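Local coordinates for protein gene product PA4716 (Pseudomonas aeruginosa, PDB 1U0K) that probably acts as an isomerase of the PhzF family, in the diaminopimelate epimerase clan, though its substrate is unknown, at residues A[73-83]-A[98-109]; A[41-51]-A[63-72]. One frame throughout, in Å; residues are numbered along the deposited sequence.

Interaction 1: A[73-83]-A[98-109]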
loop_
_atom_site.group_PDB
_atom_site.type_symbol
_atom_site.label_atom_id
_atom_site.label_comp_id
_atom_site.label_asym_id
_atom_site.label_seq_id
_atom_site.Cartn_x
_atom_site.Cartn_y
_atom_site.Cartn_z
ATOM N N PRO A 73 9.808 -16.215 -2.287
ATOM C CA PRO A 73 9.711 -17.311 -3.267
ATOM C C PRO A 73 8.983 -18.595 -2.790
ATOM O O PRO A 73 9.468 -19.695 -3.028
ATOM C CB PRO A 73 11.185 -17.585 -3.599
ATOM C CG PRO A 73 11.892 -17.294 -2.320
ATOM C CD PRO A 73 11.177 -16.078 -1.756
ATOM N N PHE A 74 7.809 -18.456 -2.181
ATOM C CA PHE A 74 7.067 -19.601 -1.654
ATOM C C PHE A 74 5.613 -19.638 -2.104
ATOM O O PHE A 74 5.001 -18.594 -2.373
ATOM C CB PHE A 74 7.168 -19.606 -0.122
ATOM C CG PHE A 74 8.526 -19.217 0.383
ATOM C CD1 PHE A 74 8.793 -17.919 0.784
ATOM C CD2 PHE A 74 9.557 -20.146 0.408
ATOM C CE1 PHE A 74 10.050 -17.561 1.228
ATOM C CE2 PHE A 74 10.813 -19.794 0.852
ATOM C CZ PHE A 74 11.064 -18.502 1.262
ATOM N N ALA A 75 5.062 -20.855 -2.183
ATOM C CA ALA A 75 3.688 -21.075 -2.622
ATOM C C ALA A 75 2.724 -20.139 -1.886
ATOM O O ALA A 75 2.757 -20.075 -0.657
ATOM C CB ALA A 75 3.292 -22.539 -2.395
ATOM N N GLY A 76 1.905 -19.399 -2.639
ATOM C CA GLY A 76 0.934 -18.455 -2.071
ATOM C C GLY A 76 -0.186 -18.114 -3.049
ATOM O O GLY A 76 -0.133 -18.543 -4.205
ATOM N N HIS A 77 -1.170 -17.315 -2.611
ATOM C CA HIS A 77 -2.301 -16.888 -3.458
ATOM C C HIS A 77 -1.988 -15.997 -4.706
ATOM O O HIS A 77 -2.828 -15.895 -5.599
ATOM C CB HIS A 77 -3.373 -16.194 -2.622
ATOM C CG HIS A 77 -2.955 -14.845 -2.157
ATOM N ND1 HIS A 77 -2.066 -14.666 -1.119
ATOM C CD2 HIS A 77 -3.222 -13.613 -2.643
ATOM C CE1 HIS A 77 -1.825 -13.377 -0.974
ATOM N NE2 HIS A 77 -2.510 -12.718 -1.888
ATOM N N PRO A 78 -0.836 -15.333 -4.795
ATOM C CA PRO A 78 -0.437 -14.773 -6.094
ATOM C C PRO A 78 -0.428 -15.828 -7.198
ATOM O O PRO A 78 -0.672 -15.494 -8.351
ATOM C CB PRO A 78 0.963 -14.233 -5.826
ATOM C CG PRO A 78 0.904 -13.844 -4.401
ATOM C CD PRO A 78 0.150 -14.985 -3.753
ATOM N N LEU A 79 -0.170 -17.087 -6.856
ATOM C CA LEU A 79 -0.181 -18.158 -7.850
ATOM C C LEU A 79 -1.596 -18.424 -8.383
ATOM O O LEU A 79 -1.750 -18.671 -9.573
ATOM C CB LEU A 79 0.452 -19.451 -7.309
ATOM C CG LEU A 79 1.909 -19.408 -6.830
ATOM C CD1 LEU A 79 2.352 -20.806 -6.380
ATOM C CD2 LEU A 79 2.889 -18.906 -7.854
ATOM N N LEU A 80 -2.608 -18.337 -7.524
ATOM C CA LEU A 80 -3.999 -18.462 -7.948
ATOM C C LEU A 80 -4.371 -17.380 -8.949
ATOM O O LEU A 80 -5.012 -17.658 -9.964
ATOM C CB LEU A 80 -4.943 -18.367 -6.755
ATOM C CG LEU A 80 -4.800 -19.479 -5.725
ATOM C CD1 LEU A 80 -5.837 -19.257 -4.632
ATOM C CD2 LEU A 80 -4.920 -20.865 -6.356
ATOM N N GLY A 81 -3.969 -16.145 -8.650
ATOM C CA GLY A 81 -4.216 -15.017 -9.548
ATOM C C GLY A 81 -3.519 -15.193 -10.880
ATOM O O GLY A 81 -4.114 -14.963 -11.932
ATOM N N ALA A 82 -2.260 -15.616 -10.851
ATOM C CA ALA A 82 -1.539 -15.905 -12.077
ATOM C C ALA A 82 -2.250 -16.964 -12.933
ATOM O O ALA A 82 -2.392 -16.801 -14.143
ATOM C CB ALA A 82 -0.113 -16.327 -11.772
ATOM N N ALA A 83 -2.720 -18.040 -12.310
ATOM C CA ALA A 83 -3.436 -19.104 -13.020
ATOM C C ALA A 83 -4.673 -18.559 -13.733
ATOM O O ALA A 83 -4.933 -18.895 -14.884
ATOM C CB ALA A 83 -3.804 -20.243 -12.067
ATOM N N TRP A 98 -1.754 -25.723 -15.136
ATOM C CA TRP A 98 -0.586 -24.852 -15.177
ATOM C C TRP A 98 0.460 -25.362 -14.208
ATOM O O TRP A 98 0.131 -25.999 -13.214
ATOM C CB TRP A 98 -0.970 -23.423 -14.756
ATOM C CG TRP A 98 -2.177 -22.922 -15.421
ATOM C CD1 TRP A 98 -3.438 -22.851 -14.905
ATOM C CD2 TRP A 98 -2.258 -22.414 -16.754
ATOM N NE1 TRP A 98 -4.296 -22.335 -15.842
ATOM C CE2 TRP A 98 -3.598 -22.051 -16.984
ATOM C CE3 TRP A 98 -1.328 -22.222 -17.780
ATOM C CZ2 TRP A 98 -4.035 -21.526 -18.205
ATOM C CZ3 TRP A 98 -1.769 -21.707 -18.994
ATOM C CH2 TRP A 98 -3.103 -21.363 -19.189
ATOM N N THR A 99 1.721 -25.070 -14.489
ATOM C CA THR A 99 2.801 -25.305 -13.543
ATOM C C THR A 99 3.554 -24.009 -13.353
ATOM O O THR A 99 4.030 -23.415 -14.319
ATOM C CB THR A 99 3.750 -26.384 -14.064
ATOM O OG1 THR A 99 3.009 -27.591 -14.298
ATOM C CG2 THR A 99 4.794 -26.747 -13.008
ATOM N N LEU A 100 3.659 -23.557 -12.111
ATOM C CA LEU A 100 4.436 -22.367 -11.804
ATOM C C LEU A 100 5.671 -22.739 -10.992
ATOM O O LEU A 100 5.574 -23.416 -9.979
ATOM C CB LEU A 100 3.572 -21.329 -11.074
ATOM C CG LEU A 100 2.380 -20.821 -11.883
ATOM C CD1 LEU A 100 1.554 -19.854 -11.045
ATOM C CD2 LEU A 100 2.820 -20.161 -13.180
ATOM N N HIS A 101 6.829 -22.283 -11.448
ATOM C CA HIS A 101 8.100 -22.633 -10.827
ATOM C C HIS A 101 8.605 -21.482 -9.981
ATOM O O HIS A 101 8.889 -20.410 -10.493
ATOM C CB HIS A 101 9.132 -22.995 -11.900
ATOM C CG HIS A 101 8.809 -24.261 -12.620
ATOM N ND1 HIS A 101 9.011 -25.506 -12.060
ATOM C CD2 HIS A 101 8.276 -24.478 -13.843
ATOM C CE1 HIS A 101 8.615 -26.436 -12.914
ATOM N NE2 HIS A 101 8.166 -25.838 -14.004
ATOM N N LEU A 102 8.682 -21.714 -8.677
ATOM C CA LEU A 102 9.385 -20.821 -7.767
ATOM C C LEU A 102 10.776 -21.419 -7.563
ATOM O O LEU A 102 10.995 -22.578 -7.889
ATOM C CB LEU A 102 8.618 -20.696 -6.450
ATOM C CG LEU A 102 7.249 -20.006 -6.566
ATOM C CD1 LEU A 102 6.369 -20.337 -5.371
ATOM C CD2 LEU A 102 7.404 -18.491 -6.718
ATOM N N ALA A 103 11.723 -20.630 -7.076
ATOM C CA ALA A 103 13.095 -21.114 -6.884
ATOM C C ALA A 103 13.119 -22.443 -6.131
ATOM O O ALA A 103 13.771 -23.402 -6.562
ATOM C CB ALA A 103 13.915 -20.081 -6.134
ATOM N N SER A 104 12.359 -22.490 -5.035
ATOM C CA SER A 104 12.355 -23.612 -4.090
ATOM C C SER A 104 11.575 -24.835 -4.565
ATOM O O SER A 104 11.949 -25.967 -4.240
ATOM C CB SER A 104 11.758 -23.171 -2.745
ATOM O OG SER A 104 10.569 -22.401 -2.940
ATOM N N LYS A 105 10.472 -24.611 -5.283
ATOM C CA LYS A 105 9.652 -25.719 -5.775
ATOM C C LYS A 105 8.743 -25.378 -6.960
ATOM O O LYS A 105 8.576 -24.217 -7.342
ATOM C CB LYS A 105 8.806 -26.299 -4.632
ATOM C CG LYS A 105 7.802 -25.344 -4.026
ATOM C CD LYS A 105 7.085 -25.999 -2.844
ATOM C CE LYS A 105 5.596 -25.716 -2.848
ATOM N NZ LYS A 105 4.895 -26.411 -1.728
ATOM N N SER A 106 8.167 -26.434 -7.521
ATOM C CA SER A 106 7.184 -26.379 -8.593
ATOM C C SER A 106 5.778 -26.514 -7.986
ATOM O O SER A 106 5.581 -27.274 -7.042
ATOM C CB SER A 106 7.472 -27.531 -9.563
ATOM O OG SER A 106 6.480 -27.647 -10.558
ATOM N N VAL A 107 4.800 -25.779 -8.517
ATOM C CA VAL A 107 3.425 -25.845 -8.027
ATOM C C VAL A 107 2.460 -26.104 -9.177
ATOM O O VAL A 107 2.450 -25.382 -10.163
ATOM C CB VAL A 107 3.004 -24.533 -7.326
ATOM C CG1 VAL A 107 1.598 -24.638 -6.780
ATOM C CG2 VAL A 107 3.987 -24.170 -6.225
ATOM N N ALA A 108 1.660 -27.150 -9.043
ATOM C CA ALA A 108 0.621 -27.479 -9.996
ATOM C C ALA A 108 -0.668 -26.727 -9.660
ATOM O O ALA A 108 -1.105 -26.696 -8.507
ATOM C CB ALA A 108 0.378 -28.992 -9.992
ATOM N N LEU A 109 -1.267 -26.106 -10.670
ATOM C CA LEU A 109 -2.526 -25.385 -10.516
ATOM C C LEU A 109 -3.526 -25.796 -11.572
ATOM O O LEU A 109 -3.156 -26.310 -12.621
ATOM C CB LEU A 109 -2.307 -23.873 -10.599
ATOM C CG LEU A 109 -1.460 -23.278 -9.475
ATOM C CD1 LEU A 109 -0.045 -23.067 -9.928
ATOM C CD2 LEU A 109 -2.086 -21.994 -8.945
#
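L79 drops from the first turns of helix 78-90 onto the hairpin formed by strands 96-101 and 106-114, and it makes the largest single contribution to this helix-on-sheet contact in the PhzF fold. With CG anti to the carbonyl carbon (chi1 -59°) the branch point is set over the hairpin, and its two methyls go to different strands. CD2 slides past the L100 side chain, the two running in opposite directions, and comes 3.6 Å from L100 CD1. CD1 crosses V107 obliquely, 3.7 Å from V107 CG2. L109 sets its CD2 against the backbone of the helix, 3.4 Å from L79 O; the same methyl also meets L79 CB, A83 CB and CD2 of L80, whose side chain crosses L109 at about a right angle. A82 CB adds to the cover on L100 CD1.

At the far end of the helix segment, A83 sits over one face of the W98 indole, with CB 3.9 Å from W98 CD1; the indole NE1 is hydrogen-bonded to S111. M122, from the next strand, 117-129, closes the layer against A75, L79, V107 and L109.

Ahead of the helix, the chain passes over the hairpin turn. L102 points its CD1 at the peptide joining F74 to A75, 3.4 Å from F74 C, while L102 CB packs against P73 O. At the turn itself the S104 hydroxyl approaches the same carbonyl, with OG 2.9 Å from P73 O.

Interaction 2: A[41-51]-A[63-72]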
loop_
_atom_site.group_PDB
_atom_site.type_symbol
_atom_site.label_atom_id
_atom_site.label_comp_id
_atom_site.label_asym_id
_atom_site.label_seq_id
_atom_site.Cartn_x
_atom_site.Cartn_y
_atom_site.Cartn_z
ATOM N N THR A 41 6.781 -3.486 -7.482
ATOM C CA THR A 41 5.936 -3.950 -6.383
ATOM C C THR A 41 5.600 -2.762 -5.471
ATOM O O THR A 41 4.453 -2.584 -5.053
ATOM C CB THR A 41 6.659 -5.074 -5.619
ATOM O OG1 THR A 41 6.881 -6.187 -6.506
ATOM C CG2 THR A 41 5.780 -5.636 -4.510
ATOM N N ARG A 42 6.603 -1.943 -5.174
ATOM C CA ARG A 42 6.415 -0.752 -4.341
ATOM C C ARG A 42 5.572 0.296 -5.057
ATOM O O ARG A 42 4.814 1.034 -4.417
ATOM C CB ARG A 42 7.765 -0.189 -3.917
ATOM C CG ARG A 42 8.401 -1.029 -2.842
ATOM C CD ARG A 42 9.882 -0.798 -2.655
ATOM N NE ARG A 42 10.373 -1.712 -1.631
ATOM C CZ ARG A 42 11.655 -1.932 -1.358
ATOM N NH1 ARG A 42 12.609 -1.298 -2.023
ATOM N NH2 ARG A 42 11.981 -2.793 -0.405
ATOM N N GLU A 43 5.685 0.357 -6.377
ATOM C CA GLU A 43 4.867 1.265 -7.180
ATOM C C GLU A 43 3.380 0.935 -7.052
ATOM O O GLU A 43 2.566 1.826 -6.805
ATOM C CB GLU A 43 5.272 1.183 -8.649
ATOM C CG GLU A 43 4.585 2.184 -9.556
ATOM C CD GLU A 43 5.020 3.604 -9.315
ATOM O OE1 GLU A 43 4.264 4.508 -9.702
ATOM O OE2 GLU A 43 6.134 3.832 -8.782
ATOM N N LEU A 44 3.027 -0.333 -7.208
ATOM C CA LEU A 44 1.627 -0.714 -7.295
ATOM C C LEU A 44 0.962 -0.887 -5.933
ATOM O O LEU A 44 -0.263 -0.842 -5.842
ATOM C CB LEU A 44 1.481 -1.963 -8.155
ATOM C CG LEU A 44 1.946 -1.770 -9.600
ATOM C CD1 LEU A 44 1.640 -3.003 -10.425
ATOM C CD2 LEU A 44 1.323 -0.505 -10.220
ATOM N N ARG A 45 1.757 -1.083 -4.878
ATOM C CA ARG A 45 1.297 -1.095 -3.479
ATOM C C ARG A 45 0.285 -2.180 -3.122
ATOM O O ARG A 45 -0.346 -2.130 -2.064
ATOM C CB ARG A 45 0.801 0.298 -3.072
ATOM C CG ARG A 45 1.895 1.325 -3.191
ATOM C CD ARG A 45 1.400 2.728 -3.103
ATOM N NE ARG A 45 0.846 3.028 -1.792
ATOM C CZ ARG A 45 1.528 3.520 -0.773
ATOM N NH1 ARG A 45 2.831 3.734 -0.881
ATOM N NH2 ARG A 45 0.902 3.794 0.369
ATOM N N GLN A 46 0.152 -3.188 -3.978
ATOM C CA GLN A 46 -0.586 -4.377 -3.610
ATOM C C GLN A 46 0.272 -5.164 -2.617
ATOM O O GLN A 46 1.501 -5.073 -2.670
ATOM C CB GLN A 46 -0.907 -5.196 -4.863
ATOM C CG GLN A 46 -1.646 -4.385 -5.910
ATOM C CD GLN A 46 -2.984 -3.859 -5.398
ATOM O OE1 GLN A 46 -3.816 -4.636 -4.937
ATOM N NE2 GLN A 46 -3.185 -2.537 -5.469
ATOM N N PHE A 47 -0.359 -5.889 -1.714
ATOM C CA PHE A 47 0.369 -6.579 -0.643
ATOM C C PHE A 47 1.449 -7.472 -1.269
ATOM O O PHE A 47 2.561 -7.552 -0.757
ATOM C CB PHE A 47 -0.568 -7.382 0.259
ATOM C CG PHE A 47 0.029 -7.744 1.602
ATOM C CD1 PHE A 47 -0.220 -6.962 2.732
ATOM C CD2 PHE A 47 0.837 -8.862 1.737
ATOM C CE1 PHE A 47 0.327 -7.303 3.975
ATOM C CE2 PHE A 47 1.395 -9.197 2.979
ATOM C CZ PHE A 47 1.141 -8.419 4.086
ATOM N N GLU A 48 1.107 -8.126 -2.369
ATOM C CA GLU A 48 2.085 -8.823 -3.206
ATOM C C GLU A 48 1.868 -8.501 -4.677
ATOM O O GLU A 48 0.741 -8.227 -5.098
ATOM C CB GLU A 48 1.989 -10.336 -2.992
ATOM C CG GLU A 48 2.462 -10.763 -1.620
ATOM C CD GLU A 48 2.392 -12.251 -1.386
ATOM O OE1 GLU A 48 1.282 -12.787 -1.259
ATOM O OE2 GLU A 48 3.464 -12.887 -1.303
ATOM N N SER A 49 2.969 -8.479 -5.425
ATOM C CA SER A 49 2.954 -8.546 -6.891
ATOM C C SER A 49 3.660 -9.835 -7.314
ATOM O O SER A 49 4.570 -10.304 -6.639
ATOM C CB SER A 49 3.654 -7.350 -7.539
ATOM O OG SER A 49 2.908 -6.146 -7.402
ATOM N N ILE A 50 3.228 -10.397 -8.440
ATOM C CA ILE A 50 3.856 -11.590 -9.007
ATOM C C ILE A 50 4.272 -11.309 -10.441
ATOM O O ILE A 50 3.551 -10.645 -11.196
ATOM C CB ILE A 50 2.924 -12.843 -8.900
ATOM C CG1 ILE A 50 3.577 -14.065 -9.548
ATOM C CG2 ILE A 50 1.536 -12.579 -9.484
ATOM C CD1 ILE A 50 2.966 -15.363 -9.140
ATOM N N PHE A 51 5.449 -11.812 -10.788
ATOM C CA PHE A 51 6.106 -11.570 -12.071
ATOM C C PHE A 51 6.320 -12.916 -12.742
ATOM O O PHE A 51 6.932 -13.797 -12.149
ATOM C CB PHE A 51 7.444 -10.851 -11.847
ATOM C CG PHE A 51 7.291 -9.499 -11.206
ATOM C CD1 PHE A 51 7.176 -9.392 -9.826
ATOM C CD2 PHE A 51 7.219 -8.341 -11.973
ATOM C CE1 PHE A 51 6.982 -8.165 -9.230
ATOM C CE2 PHE A 51 7.014 -7.109 -11.367
ATOM C CZ PHE A 51 6.903 -7.029 -9.993
ATOM N N ALA A 63 8.003 -17.980 -11.750
ATOM C CA ALA A 63 7.350 -16.886 -11.039
ATOM C C ALA A 63 8.262 -16.298 -9.975
ATOM O O ALA A 63 9.094 -16.989 -9.386
ATOM C CB ALA A 63 6.093 -17.364 -10.434
ATOM N N ARG A 64 8.092 -15.004 -9.739
ATOM C CA ARG A 64 8.782 -14.304 -8.674
ATOM C C ARG A 64 7.709 -13.507 -7.934
ATOM O O ARG A 64 6.930 -12.787 -8.564
ATOM C CB ARG A 64 9.844 -13.350 -9.229
ATOM C CG ARG A 64 10.893 -13.956 -10.166
ATOM C CD ARG A 64 11.988 -14.710 -9.473
ATOM N NE ARG A 64 12.817 -13.898 -8.583
ATOM C CZ ARG A 64 13.842 -13.142 -8.949
ATOM N NH1 ARG A 64 14.192 -13.005 -10.220
ATOM N NH2 ARG A 64 14.520 -12.498 -8.013
ATOM N N ILE A 65 7.655 -13.668 -6.616
ATOM C CA ILE A 65 6.666 -12.998 -5.776
ATOM C C ILE A 65 7.363 -12.060 -4.817
ATOM O O ILE A 65 8.322 -12.442 -4.156
ATOM C CB ILE A 65 5.826 -14.016 -4.971
ATOM C CG1 ILE A 65 5.058 -14.963 -5.893
ATOM C CG2 ILE A 65 4.870 -13.295 -4.051
ATOM C CD1 ILE A 65 4.474 -16.171 -5.180
ATOM N N PHE A 66 6.885 -10.819 -4.757
ATOM C CA PHE A 66 7.419 -9.817 -3.857
ATOM C C PHE A 66 6.333 -9.196 -3.006
ATOM O O PHE A 66 5.229 -8.926 -3.483
ATOM C CB PHE A 66 8.080 -8.687 -4.632
ATOM C CG PHE A 66 9.323 -9.088 -5.367
ATOM C CD1 PHE A 66 9.242 -9.759 -6.569
ATOM C CD2 PHE A 66 10.573 -8.750 -4.867
ATOM C CE1 PHE A 66 10.401 -10.115 -7.245
ATOM C CE2 PHE A 66 11.732 -9.112 -5.539
ATOM C CZ PHE A 66 11.640 -9.792 -6.721
ATOM N N THR A 67 6.673 -8.932 -1.748
ATOM C CA THR A 67 5.936 -7.955 -0.950
ATOM C C THR A 67 6.637 -6.609 -1.075
ATOM O O THR A 67 7.662 -6.491 -1.721
ATOM C CB THR A 67 5.858 -8.351 0.533
ATOM O OG1 THR A 67 7.170 -8.288 1.102
ATOM C CG2 THR A 67 5.377 -9.756 0.727
ATOM N N LEU A 68 6.113 -5.591 -0.411
ATOM C CA LEU A 68 6.776 -4.300 -0.425
ATOM C C LEU A 68 8.093 -4.353 0.345
ATOM O O LEU A 68 8.928 -3.474 0.178
ATOM C CB LEU A 68 5.863 -3.190 0.115
ATOM C CG LEU A 68 5.054 -2.524 -0.998
ATOM C CD1 LEU A 68 3.909 -3.394 -1.445
ATOM C CD2 LEU A 68 4.542 -1.164 -0.578
ATOM N N GLU A 69 8.280 -5.385 1.165
ATOM C CA GLU A 69 9.504 -5.520 1.962
ATOM C C GLU A 69 10.599 -6.320 1.262
ATOM O O GLU A 69 11.776 -5.941 1.318
ATOM C CB GLU A 69 9.172 -6.155 3.318
ATOM C CG GLU A 69 8.541 -5.179 4.306
ATOM C CD GLU A 69 7.026 -5.143 4.274
ATOM O OE1 GLU A 69 6.415 -5.524 3.248
ATOM O OE2 GLU A 69 6.436 -4.714 5.294
ATOM N N GLU A 70 10.227 -7.414 0.604
ATOM C CA GLU A 70 11.213 -8.400 0.156
ATOM C C GLU A 70 10.607 -9.404 -0.820
ATOM O O GLU A 70 9.394 -9.499 -0.951
ATOM C CB GLU A 70 11.728 -9.173 1.379
ATOM C CG GLU A 70 10.652 -10.063 2.014
ATOM C CD GLU A 70 10.907 -10.395 3.471
ATOM O OE1 GLU A 70 9.916 -10.566 4.239
ATOM O OE2 GLU A 70 12.099 -10.492 3.832
ATOM N N GLU A 71 11.463 -10.200 -1.449
ATOM C CA GLU A 71 11.008 -11.348 -2.216
ATOM C C GLU A 71 10.585 -12.488 -1.281
ATOM O O GLU A 71 11.240 -12.736 -0.268
ATOM C CB GLU A 71 12.102 -11.820 -3.175
ATOM C CG GLU A 71 11.584 -12.872 -4.127
ATOM C CD GLU A 71 12.598 -13.312 -5.156
ATOM O OE1 GLU A 71 13.718 -12.762 -5.169
ATOM O OE2 GLU A 71 12.245 -14.202 -5.949
ATOM N N LEU A 72 9.494 -13.164 -1.632
ATOM C CA LEU A 72 8.986 -14.352 -0.948
ATOM C C LEU A 72 8.771 -15.458 -1.980
ATOM O O LEU A 72 7.657 -15.620 -2.504
ATOM C CB LEU A 72 7.643 -14.051 -0.270
ATOM C CG LEU A 72 7.665 -13.177 0.983
ATOM C CD1 LEU A 72 6.269 -13.103 1.534
ATOM C CD2 LEU A 72 8.625 -13.700 2.029
HETATM O O HOH W 1 3.553 -5.864 1.121
#
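R42 reaches from the end of helix 34-44 to the backbone of L68 and grips its carbonyl side-on with two nitrogens. NE is 2.9 Å from L68 O with an N-H...O angle of 160°; NH2 makes the longer, more bent bond to the same oxygen. L68 O lies in the guanidinium plane, so this pair of hydrogen bonds to one oxygen tends to hold the group's rotation. The arginine chain is extended from CG to NE (chi3 -178°), which carries it past the leucine in the opposite direction. R64, bent at chi2 and chi3, instead gives one nitrogen to each oxygen of E71 in a salt bridge, NE to OE2 at 2.7 Å and NH2 to OE1, and its NH1 has a second partner in D34.

Between the strands, S49 pairs with F66 and F51 with R64, each through two antiparallel backbone bonds; S49 N to F66 O is 3.0 Å. Where the strands part, a water bridges F47 O and L68 N. T67 OG1 accepts from the backbone N of both E69 and E70, an ST turn and an ST motif that hold the chain as it leaves the strand.

On one face, the F51 and F66 rings lie nearly perpendicular, centroids 5.8 Å apart, and T41 crosses F66 at about a right angle, its OG1 3.3 Å from F66 CB and hydrogen-bonded to M37. L68 CD1 comes 3.2 Å from Q46 O, beside the helix end where R45 turns with positive phi. On the other face, I50 CD1 meets I65 CG1 and A63 CB, and the E48 carboxylate lies against I65, OE2 3.1 Å from CG2. E43, R45 and Q46 also bond to the second subunit. At the centre is the antiparallel beta hairpin of strands 48-54 and 60-67, with the end of helix 34-44 packed on the F51/F66 face; it carries E48, the predicted active-site residue of this PhzF-family protein.

Overall arrangement
Chain order puts the two in series: the hairpin of interaction 2 ends in strand 60-67, and the chain then runs through 73-77 into the helix of interaction 1. Their centres are 14 Å apart. Strand 60-67 lies parallel beside strand 96-101, and A63 N is 2.9 Å from H101 O, a probable hydrogen bond. P78 and L79 reach back onto I50 and I65, so helix 78-90 packs on both hairpins. They also converge on the predicted active site: H77 CE1 comes 3.2 Å from E48 OE1 and P78 CG 3.3 Å from the same oxygen, while the F74 side chain lies about 8 Å from that of E48.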